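Local structure of succinate dehydrogenase subunit A (Mycolicibacterium smegmatis, 7D6V) at residues Thr251-Pro256 and Met381-Thr386; Arg30-Ala35 and Asp445-Leu450; Asn62-Trp67 and His124-Leu129. The protein binds FAD as the flavoprotein subunit of succinate dehydrogenase, where it probably oxidises succinate to fumarate and passes electrons to the iron-sulfur subunit. One frame throughout, in Å; residues are numbered along the deposited sequence.

Contact 1 of 3, residues Thr251-Pro256 and Met381-Thr386; sequences TGMVWP and MEVGPT
Met-253 lays its thioether against the start of the other segment: SD is 3.6 Å from Met-381 CB, with the two side chains crossing at about a right angle. The bend at chi2 (-78°) places SD beside the backbone N of Glu-382, whose N-H points almost straight at it (173°) in a long, weak hydrogen bond. On the same face Val-383 fits between Met-253 SD and Thr-251, whose CG2 lies 3.5 Å from Val-383 CB. Beneath these side chains runs a short antiparallel pairing. Gly-252 N donates to Gly-384 O at 2.6 Å, the return bond from Gly-384 N to Gly-252 O is weak, and Met-253 faces Val-383 as the next, non-hydrogen-bonded pair. The direction of the two short strands differs by 108°, so they diverge soon after meeting. Past the strand end, Val-254 N still reaches Glu-382 O (2.9 Å), while Glu-382 CG, anti to its backbone N, extends to 3.4 Å from Trp-255 CB. On the other face Thr-386 CG2 sits 4.2 Å from Gly-252 CA. Trp-255 and Pro-256 pack on Asn-28 and Gly-30 of the iron-sulfur subunit. In the FAD-binding part of the chain, the pairing joins the end of strand 246-253 to the start of strand 383-395, and Phe-368 and Met-364 of helix 362-372 cover the methionines.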
loop_
_atom_site.group_PDB
_atom_site.type_symbol
_atom_site.label_atom_id
_atom_site.label_comp_id
_atom_site.label_asym_id
_atom_site.label_seq_id
_atom_site.Cartn_x
_atom_site.Cartn_y
_atom_site.Cartn_z
ATOM N N THR A 251 24.125 5.234 -0.370
ATOM C CA THR A 251 24.001 4.263 0.717
ATOM C C THR A 251 22.649 3.562 0.592
ATOM O O THR A 251 21.634 4.040 1.104
ATOM C CB THR A 251 24.172 4.963 2.070
ATOM O OG1 THR A 251 25.509 5.469 2.181
ATOM C CG2 THR A 251 23.921 4.012 3.218
ATOM N N GLY A 252 22.638 2.433 -0.109
ATOM C CA GLY A 252 21.459 1.594 -0.199
ATOM C C GLY A 252 21.807 0.128 -0.056
ATOM O O GLY A 252 22.854 -0.308 -0.541
ATOM N N MET A 253 20.941 -0.643 0.599
ATOM C CA MET A 253 21.218 -2.053 0.841
ATOM C C MET A 253 21.359 -2.803 -0.478
ATOM O O MET A 253 20.567 -2.611 -1.401
ATOM C CB MET A 253 20.095 -2.663 1.676
ATOM C CG MET A 253 19.961 -2.068 3.065
ATOM S SD MET A 253 21.201 -2.687 4.212
ATOM C CE MET A 253 20.837 -4.441 4.196
ATOM N N VAL A 254 22.382 -3.660 -0.577
ATOM C CA VAL A 254 22.693 -4.346 -1.823
ATOM C C VAL A 254 22.572 -5.863 -1.707
ATOM O O VAL A 254 22.045 -6.509 -2.618
ATOM C CB VAL A 254 24.088 -3.945 -2.371
ATOM C CG1 VAL A 254 24.206 -2.437 -2.480
ATOM C CG2 VAL A 254 25.225 -4.512 -1.534
ATOM N N TRP A 255 23.065 -6.470 -0.618
ATOM C CA TRP A 255 23.088 -7.932 -0.668
ATOM C C TRP A 255 21.724 -8.573 -0.430
ATOM O O TRP A 255 21.233 -9.279 -1.319
ATOM C CB TRP A 255 24.088 -8.533 0.322
ATOM C CG TRP A 255 23.773 -9.967 0.660
ATOM C CD1 TRP A 255 23.616 -10.495 1.907
ATOM C CD2 TRP A 255 23.582 -11.052 -0.260
ATOM N NE1 TRP A 255 23.332 -11.834 1.823
ATOM C CE2 TRP A 255 23.306 -12.202 0.504
ATOM C CE3 TRP A 255 23.612 -11.161 -1.655
ATOM C CZ2 TRP A 255 23.065 -13.445 -0.078
ATOM C CZ3 TRP A 255 23.370 -12.395 -2.230
ATOM C CH2 TRP A 255 23.102 -13.520 -1.443
ATOM N N PRO A 256 21.074 -8.376 0.739
ATOM C CA PRO A 256 19.858 -9.157 1.005
ATOM C C PRO A 256 18.796 -8.837 -0.026
ATOM O O PRO A 256 18.295 -7.713 -0.068
ATOM C CB PRO A 256 19.443 -8.721 2.419
ATOM C CG PRO A 256 20.599 -7.959 2.966
ATOM C CD PRO A 256 21.301 -7.370 1.790
ATOM N N MET A 381 25.165 -3.479 8.170
ATOM C CA MET A 381 24.355 -3.475 6.963
ATOM C C MET A 381 25.237 -3.781 5.754
ATOM O O MET A 381 26.417 -4.114 5.882
ATOM C CB MET A 381 23.627 -2.142 6.834
ATOM C CG MET A 381 22.769 -1.822 8.036
ATOM S SD MET A 381 22.178 -0.129 8.059
ATOM C CE MET A 381 22.651 0.353 9.716
ATOM N N GLU A 382 24.663 -3.683 4.562
ATOM C CA GLU A 382 25.335 -4.054 3.323
ATOM C C GLU A 382 25.088 -2.983 2.265
ATOM O O GLU A 382 24.616 -3.262 1.164
ATOM C CB GLU A 382 24.864 -5.421 2.842
ATOM C CG GLU A 382 25.836 -6.120 1.920
ATOM C CD GLU A 382 26.893 -6.888 2.679
ATOM O OE1 GLU A 382 26.693 -7.137 3.885
ATOM O OE2 GLU A 382 27.910 -7.266 2.066
ATOM N N VAL A 383 25.355 -1.734 2.607
ATOM C CA VAL A 383 24.887 -0.609 1.815
ATOM C C VAL A 383 25.830 -0.337 0.647
ATOM O O VAL A 383 26.990 -0.750 0.634
ATOM C CB VAL A 383 24.719 0.640 2.696
ATOM C CG1 VAL A 383 23.689 0.378 3.772
ATOM C CG2 VAL A 383 26.048 1.028 3.317
ATOM N N GLY A 384 25.309 0.376 -0.353
ATOM C CA GLY A 384 26.047 0.729 -1.545
ATOM C C GLY A 384 25.244 1.645 -2.451
ATOM O O GLY A 384 24.066 1.916 -2.203
ATOM N N PRO A 385 25.870 2.146 -3.518
ATOM C CA PRO A 385 25.182 3.100 -4.399
ATOM C C PRO A 385 23.962 2.494 -5.080
ATOM O O PRO A 385 23.995 1.361 -5.565
ATOM C CB PRO A 385 26.261 3.475 -5.422
ATOM C CG PRO A 385 27.549 3.160 -4.750
ATOM C CD PRO A 385 27.280 1.966 -3.894
ATOM N N THR A 386 22.883 3.275 -5.134
ATOM C CA THR A 386 21.616 2.823 -5.696
ATOM C C THR A 386 21.019 3.900 -6.592
ATOM O O THR A 386 20.998 5.077 -6.228
ATOM C CB THR A 386 20.632 2.429 -4.581
ATOM O OG1 THR A 386 19.424 1.915 -5.152
ATOM C CG2 THR A 386 20.313 3.603 -3.671
#

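Contact 2 of 3, residues Arg30-Ala35 and Asp445-Leu450; sequences RGLRVA and DYVRAL
The backbones of Leu-32 and Val-447 stay apart, with Leu-32 CA and Val-447 CA 9.0 Å from each other; Gly-31, with a positive phi of 98°, is where the chain leaves helix 18-30. Leu-32 carries most of the apolar contact. Its CD2 methyl lies 4.1 Å from Val-447 CG1 and 3.2 Å from Arg-448 NH2, so one methyl meets both the valine and the guanidinium. CG of Leu-32 stands anti to the carbonyl carbon, beside the backbone N; of its two methyls, CD2 is the one that meets helix 427-448. The Leu-32 and Arg-448 side chains slide past each other in opposite directions. Arg-448 comes from the last turn of that helix, starting to one side of the contact; the chain bends at chi2 (-69°), and its outer part, from NE onward, approaches Leu-32 and Gly-31. Its guanidinium then lies obliquely beside Leu-32 and close to the carbonyl of Gly-31, where the modelled spacing is doubtful and supports no assigned bond. Arg-30 and Asp-445 carry opposite charges at this surface, but their charged atoms are not in contact (Arg-30 NE to Asp-445 OD1 6.5 Å), and any attraction is probably slight; Arg-30 NH1 makes a long, weak ion pair with Glu-26. Further in, Leu-32 also packs on Val-11, Ala-27 and Ala-444. Strand 11-14, helix 18-30 and strand 34-37 follow one another as the beta-alpha-beta unit of a Rossmann-type dinucleotide-binding fold, and the contact sets the link between that helix and its second strand against the C-terminal end of helix 427-448.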
loop_
_atom_site.group_PDB
_atom_site.type_symbol
_atom_site.label_atom_id
_atom_site.label_comp_id
_atom_site.label_asym_id
_atom_site.label_seq_id
_atom_site.Cartn_x
_atom_site.Cartn_y
_atom_site.Cartn_z
ATOM N N ARG A 30 -12.010 18.823 -20.087
ATOM C CA ARG A 30 -12.136 19.610 -21.309
ATOM C C ARG A 30 -13.077 18.969 -22.320
ATOM O O ARG A 30 -13.480 19.630 -23.280
ATOM C CB ARG A 30 -10.764 19.832 -21.939
ATOM C CG ARG A 30 -9.761 20.475 -21.003
ATOM C CD ARG A 30 -9.828 21.995 -21.060
ATOM N NE ARG A 30 -11.058 22.540 -20.486
ATOM C CZ ARG A 30 -11.373 22.508 -19.193
ATOM N NH1 ARG A 30 -10.552 21.953 -18.312
ATOM N NH2 ARG A 30 -12.515 23.034 -18.779
ATOM N N GLY A 31 -13.406 17.696 -22.146
ATOM C CA GLY A 31 -14.401 17.034 -22.962
ATOM C C GLY A 31 -13.737 16.254 -24.071
ATOM O O GLY A 31 -13.479 16.791 -25.149
ATOM N N LEU A 32 -13.516 14.967 -23.835
ATOM C CA LEU A 32 -12.683 14.134 -24.688
ATOM C C LEU A 32 -12.933 12.685 -24.322
ATOM O O LEU A 32 -13.281 12.376 -23.180
ATOM C CB LEU A 32 -11.191 14.454 -24.526
ATOM C CG LEU A 32 -10.543 15.657 -25.207
ATOM C CD1 LEU A 32 -9.037 15.602 -25.038
ATOM C CD2 LEU A 32 -10.900 15.694 -26.669
ATOM N N ARG A 33 -12.750 11.806 -25.298
ATOM C CA ARG A 33 -12.708 10.375 -25.041
ATOM C C ARG A 33 -11.263 9.981 -24.778
ATOM O O ARG A 33 -10.410 10.111 -25.661
ATOM C CB ARG A 33 -13.283 9.592 -26.218
ATOM C CG ARG A 33 -14.647 10.064 -26.663
ATOM C CD ARG A 33 -15.309 9.025 -27.540
ATOM N NE ARG A 33 -15.428 7.740 -26.859
ATOM C CZ ARG A 33 -14.907 6.603 -27.308
ATOM N NH1 ARG A 33 -15.071 5.482 -26.623
ATOM N NH2 ARG A 33 -14.225 6.588 -28.444
ATOM N N VAL A 34 -10.991 9.501 -23.569
ATOM C CA VAL A 34 -9.636 9.240 -23.102
ATOM C C VAL A 34 -9.485 7.750 -22.842
ATOM O O VAL A 34 -10.341 7.137 -22.194
ATOM C CB VAL A 34 -9.311 10.045 -21.832
ATOM C CG1 VAL A 34 -7.832 9.964 -21.513
ATOM C CG2 VAL A 34 -9.741 11.485 -21.997
ATOM N N ALA A 35 -8.401 7.173 -23.347
ATOM C CA ALA A 35 -8.021 5.799 -23.058
ATOM C C ALA A 35 -6.823 5.813 -22.121
ATOM O O ALA A 35 -5.858 6.545 -22.356
ATOM C CB ALA A 35 -7.689 5.037 -24.341
ATOM N N ASP A 445 -6.215 21.039 -26.293
ATOM C CA ASP A 445 -6.081 22.156 -27.222
ATOM C C ASP A 445 -5.640 21.681 -28.600
ATOM O O ASP A 445 -6.167 22.140 -29.622
ATOM C CB ASP A 445 -5.087 23.179 -26.677
ATOM C CG ASP A 445 -5.643 23.972 -25.518
ATOM O OD1 ASP A 445 -6.848 23.839 -25.220
ATOM O OD2 ASP A 445 -4.870 24.733 -24.904
ATOM N N TYR A 446 -4.671 20.765 -28.647
ATOM C CA TYR A 446 -4.190 20.260 -29.928
ATOM C C TYR A 446 -5.295 19.531 -30.681
ATOM O O TYR A 446 -5.443 19.699 -31.896
ATOM C CB TYR A 446 -2.985 19.346 -29.706
ATOM C CG TYR A 446 -2.494 18.641 -30.949
ATOM C CD1 TYR A 446 -2.845 17.325 -31.210
ATOM C CD2 TYR A 446 -1.673 19.290 -31.856
ATOM C CE1 TYR A 446 -2.398 16.682 -32.343
ATOM C CE2 TYR A 446 -1.221 18.655 -32.990
ATOM C CZ TYR A 446 -1.585 17.352 -33.227
ATOM O OH TYR A 446 -1.132 16.720 -34.360
ATOM N N VAL A 447 -6.085 18.722 -29.973
ATOM C CA VAL A 447 -7.141 17.958 -30.632
ATOM C C VAL A 447 -8.243 18.881 -31.139
ATOM O O VAL A 447 -8.774 18.685 -32.238
ATOM C CB VAL A 447 -7.684 16.877 -29.682
ATOM C CG1 VAL A 447 -8.942 16.251 -30.249
ATOM C CG2 VAL A 447 -6.628 15.816 -29.450
ATOM N N ARG A 448 -8.603 19.904 -30.360
ATOM C CA ARG A 448 -9.605 20.859 -30.831
ATOM C C ARG A 448 -9.103 21.723 -31.982
ATOM O O ARG A 448 -9.906 22.152 -32.816
ATOM C CB ARG A 448 -10.092 21.731 -29.678
ATOM C CG ARG A 448 -10.828 20.956 -28.609
ATOM C CD ARG A 448 -12.159 20.498 -29.197
ATOM N NE ARG A 448 -13.031 19.827 -28.238
ATOM C CZ ARG A 448 -13.047 18.516 -28.032
ATOM N NH1 ARG A 448 -13.875 17.995 -27.138
ATOM N NH2 ARG A 448 -12.264 17.724 -28.749
ATOM N N ALA A 449 -7.799 21.986 -32.058
ATOM C CA ALA A 449 -7.252 22.819 -33.122
ATOM C C ALA A 449 -6.838 22.015 -34.349
ATOM O O ALA A 449 -5.959 22.451 -35.104
ATOM C CB ALA A 449 -6.068 23.631 -32.598
ATOM N N LEU A 450 -7.455 20.858 -34.579
ATOM C CA LEU A 450 -7.000 19.924 -35.599
ATOM C C LEU A 450 -7.958 19.924 -36.780
ATOM O O LEU A 450 -9.159 19.680 -36.593
ATOM C CB LEU A 450 -6.886 18.523 -35.004
ATOM C CG LEU A 450 -5.991 17.517 -35.714
ATOM C CD1 LEU A 450 -4.592 18.073 -35.826
ATOM C CD2 LEU A 450 -5.982 16.216 -34.942
#

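Contact 3 of 3, residues Asn62-Trp67 and His124-Leu129; sequences NTKDSW and HTYPRL
Asp-65 and Arg-128 form the ionic part of the contact. Arg-128 NH1 meets the carboxylate end with Asp-65 OD1 at 2.7 Å in a salt bridge, and a weaker hydrogen bond runs from the same nitrogen to Asp-65 OD2 at 2.9 Å. The side chains cross at about a right angle and their flat groups are turned 35° from one another. Asp-65 reaches the arginine with CG anti to its backbone N (chi1 -151°). Arg-128 has a second acidic partner: NH2 forms a salt bridge with Asp-73 of helix 67-76, while NE makes a long, weak hydrogen bond to His-124 ND1. Asp-65 OD1 also accepts the backbone N-H of Ser-66 from above the carboxylate plane, at 2.9 Å. Ser-66 is the N-cap residue of helix 67-76, so the carboxylate connects the start of that helix to the opposing loop. There Arg-128 and Leu-129 both lie opposite Arg-119 in a classic beta bulge, in the FAD-binding part of the chain; the Arg-128 side chain is about 11 Å from the bound FAD.

Most other contacts are close packing around the Tyr-126 ring, with no further bond assigned. Asn-62 ND2 comes obliquely to within 3.2 Å of Tyr-126 CD2, its amide plane 63° from the ring, and the other amide branch rests near Pro-127, Asn-62 OD1 being 3.7 Å from Pro-127 CD. At the CD1 edge of the ring, near its plane, Asp-65 OD1 lies 3.5 Å from Tyr-126 CD1. Lys-64 crosses the phenol end at about a right angle, with NZ 3.7 Å from Tyr-126 OH. Thr-125 CG2 lies over the centre of one ring face.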
loop_
_atom_site.group_PDB
_atom_site.type_symbol
_atom_site.label_atom_id
_atom_site.label_comp_id
_atom_site.label_asym_id
_atom_site.label_seq_id
_atom_site.Cartn_x
_atom_site.Cartn_y
_atom_site.Cartn_z
ATOM N N ASN A 62 3.895 28.352 8.193
ATOM C CA ASN A 62 4.256 29.751 8.349
ATOM C C ASN A 62 3.977 30.501 7.055
ATOM O O ASN A 62 4.094 29.953 5.956
ATOM C CB ASN A 62 5.724 29.938 8.772
ATOM C CG ASN A 62 6.702 29.590 7.680
ATOM O OD1 ASN A 62 6.423 28.766 6.814
ATOM N ND2 ASN A 62 7.858 30.237 7.705
ATOM N N THR A 63 3.611 31.769 7.205
ATOM C CA THR A 63 3.080 32.575 6.116
ATOM C C THR A 63 4.144 33.366 5.370
ATOM O O THR A 63 3.801 34.109 4.446
ATOM C CB THR A 63 2.018 33.534 6.654
ATOM O OG1 THR A 63 2.644 34.533 7.467
ATOM C CG2 THR A 63 1.004 32.777 7.487
ATOM N N LYS A 64 5.416 33.234 5.743
ATOM C CA LYS A 64 6.484 33.913 5.022
ATOM C C LYS A 64 6.839 33.224 3.713
ATOM O O LYS A 64 7.615 33.781 2.930
ATOM C CB LYS A 64 7.733 34.015 5.897
ATOM C CG LYS A 64 7.768 35.242 6.786
ATOM C CD LYS A 64 9.121 35.392 7.452
ATOM C CE LYS A 64 9.569 34.088 8.090
ATOM N NZ LYS A 64 11.011 34.107 8.454
ATOM N N ASP A 65 6.300 32.037 3.465
ATOM C CA ASP A 65 6.553 31.337 2.219
ATOM C C ASP A 65 5.838 32.020 1.058
ATOM O O ASP A 65 4.832 32.713 1.227
ATOM C CB ASP A 65 6.103 29.884 2.325
ATOM C CG ASP A 65 6.907 28.963 1.445
ATOM O OD1 ASP A 65 7.801 29.453 0.729
ATOM O OD2 ASP A 65 6.646 27.746 1.465
ATOM N N SER A 66 6.380 31.815 -0.137
ATOM C CA SER A 66 5.791 32.333 -1.361
ATOM C C SER A 66 6.273 31.465 -2.511
ATOM O O SER A 66 7.141 30.607 -2.339
ATOM C CB SER A 66 6.153 33.804 -1.583
ATOM O OG SER A 66 7.551 34.009 -1.519
ATOM N N TRP A 67 5.688 31.683 -3.689
ATOM C CA TRP A 67 6.152 30.952 -4.860
ATOM C C TRP A 67 7.528 31.420 -5.308
ATOM O O TRP A 67 8.248 30.651 -5.947
ATOM C CB TRP A 67 5.135 31.059 -6.007
ATOM C CG TRP A 67 5.082 32.388 -6.702
ATOM C CD1 TRP A 67 4.184 33.386 -6.483
ATOM C CD2 TRP A 67 5.946 32.850 -7.747
ATOM N NE1 TRP A 67 4.443 34.446 -7.311
ATOM C CE2 TRP A 67 5.521 34.143 -8.097
ATOM C CE3 TRP A 67 7.045 32.299 -8.412
ATOM C CZ2 TRP A 67 6.155 34.893 -9.084
ATOM C CZ3 TRP A 67 7.671 33.045 -9.386
ATOM C CH2 TRP A 67 7.225 34.327 -9.714
ATOM N N HIS A 124 14.443 22.877 1.102
ATOM C CA HIS A 124 13.391 23.881 1.152
ATOM C C HIS A 124 13.639 24.850 2.299
ATOM O O HIS A 124 14.034 24.445 3.396
ATOM C CB HIS A 124 12.021 23.223 1.307
ATOM C CG HIS A 124 11.740 22.164 0.286
ATOM N ND1 HIS A 124 11.151 22.439 -0.928
ATOM C CD2 HIS A 124 11.966 20.831 0.300
ATOM C CE1 HIS A 124 11.026 21.320 -1.617
ATOM N NE2 HIS A 124 11.513 20.329 -0.894
ATOM N N THR A 125 13.404 26.138 2.036
ATOM C CA THR A 125 13.617 27.160 3.056
ATOM C C THR A 125 12.556 27.100 4.149
ATOM O O THR A 125 12.854 27.373 5.317
ATOM C CB THR A 125 13.636 28.544 2.407
ATOM O OG1 THR A 125 14.659 28.587 1.408
ATOM C CG2 THR A 125 13.914 29.623 3.439
ATOM N N TYR A 126 11.333 26.732 3.803
ATOM C CA TYR A 126 10.201 26.738 4.712
ATOM C C TYR A 126 9.495 25.395 4.645
ATOM O O TYR A 126 9.641 24.659 3.664
ATOM C CB TYR A 126 9.225 27.869 4.353
ATOM C CG TYR A 126 9.809 29.252 4.518
ATOM C CD1 TYR A 126 9.863 30.133 3.454
ATOM C CD2 TYR A 126 10.314 29.669 5.737
ATOM C CE1 TYR A 126 10.394 31.391 3.599
ATOM C CE2 TYR A 126 10.850 30.927 5.891
ATOM C CZ TYR A 126 10.886 31.785 4.819
ATOM O OH TYR A 126 11.420 33.040 4.969
ATOM N N PRO A 127 8.737 25.033 5.683
ATOM C CA PRO A 127 7.977 23.774 5.635
ATOM C C PRO A 127 6.935 23.814 4.528
ATOM O O PRO A 127 6.075 24.696 4.491
ATOM C CB PRO A 127 7.332 23.696 7.024
ATOM C CG PRO A 127 8.092 24.653 7.867
ATOM C CD PRO A 127 8.543 25.738 6.960
ATOM N N ARG A 128 7.018 22.845 3.621
ATOM C CA ARG A 128 6.216 22.856 2.406
ATOM C C ARG A 128 5.541 21.538 2.083
ATOM O O ARG A 128 4.586 21.541 1.300
ATOM C CB ARG A 128 7.083 23.240 1.199
ATOM C CG ARG A 128 7.224 24.713 0.969
ATOM C CD ARG A 128 7.619 24.989 -0.460
ATOM N NE ARG A 128 9.064 25.084 -0.624
ATOM C CZ ARG A 128 9.781 26.164 -0.344
ATOM N NH1 ARG A 128 9.203 27.254 0.124
ATOM N NH2 ARG A 128 11.087 26.150 -0.532
ATOM N N LEU A 129 5.992 20.421 2.641
ATOM C CA LEU A 129 5.622 19.101 2.142
ATOM C C LEU A 129 4.325 18.653 2.801
ATOM O O LEU A 129 4.309 18.262 3.969
ATOM C CB LEU A 129 6.750 18.106 2.386
ATOM C CG LEU A 129 7.767 17.960 1.251
ATOM C CD1 LEU A 129 8.598 19.219 1.095
ATOM C CD2 LEU A 129 8.661 16.762 1.488
#

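Overall arrangement
From the N terminus, residues 30-35 open contact 2, whose partner 445-450 arrives more than 400 residues later, so this contact encloses the other two. Inside that span contact 3 opens at 62-67 and closes at 124-129, and only then does contact 1 open at 251-256 and close at 381-386; the two follow in series and none of the three cross. Contacts 1 and 2 lie on opposite sides of the chain's centre, their centres about 46 Å apart; the centre of contact 3 lies about 34 Å from that of contact 1 and about 36 Å from that of contact 2. Contact 2 ties the Rossmann-type sheet region to helix 427-448, contact 3 joins two loops, and contact 1 two strands.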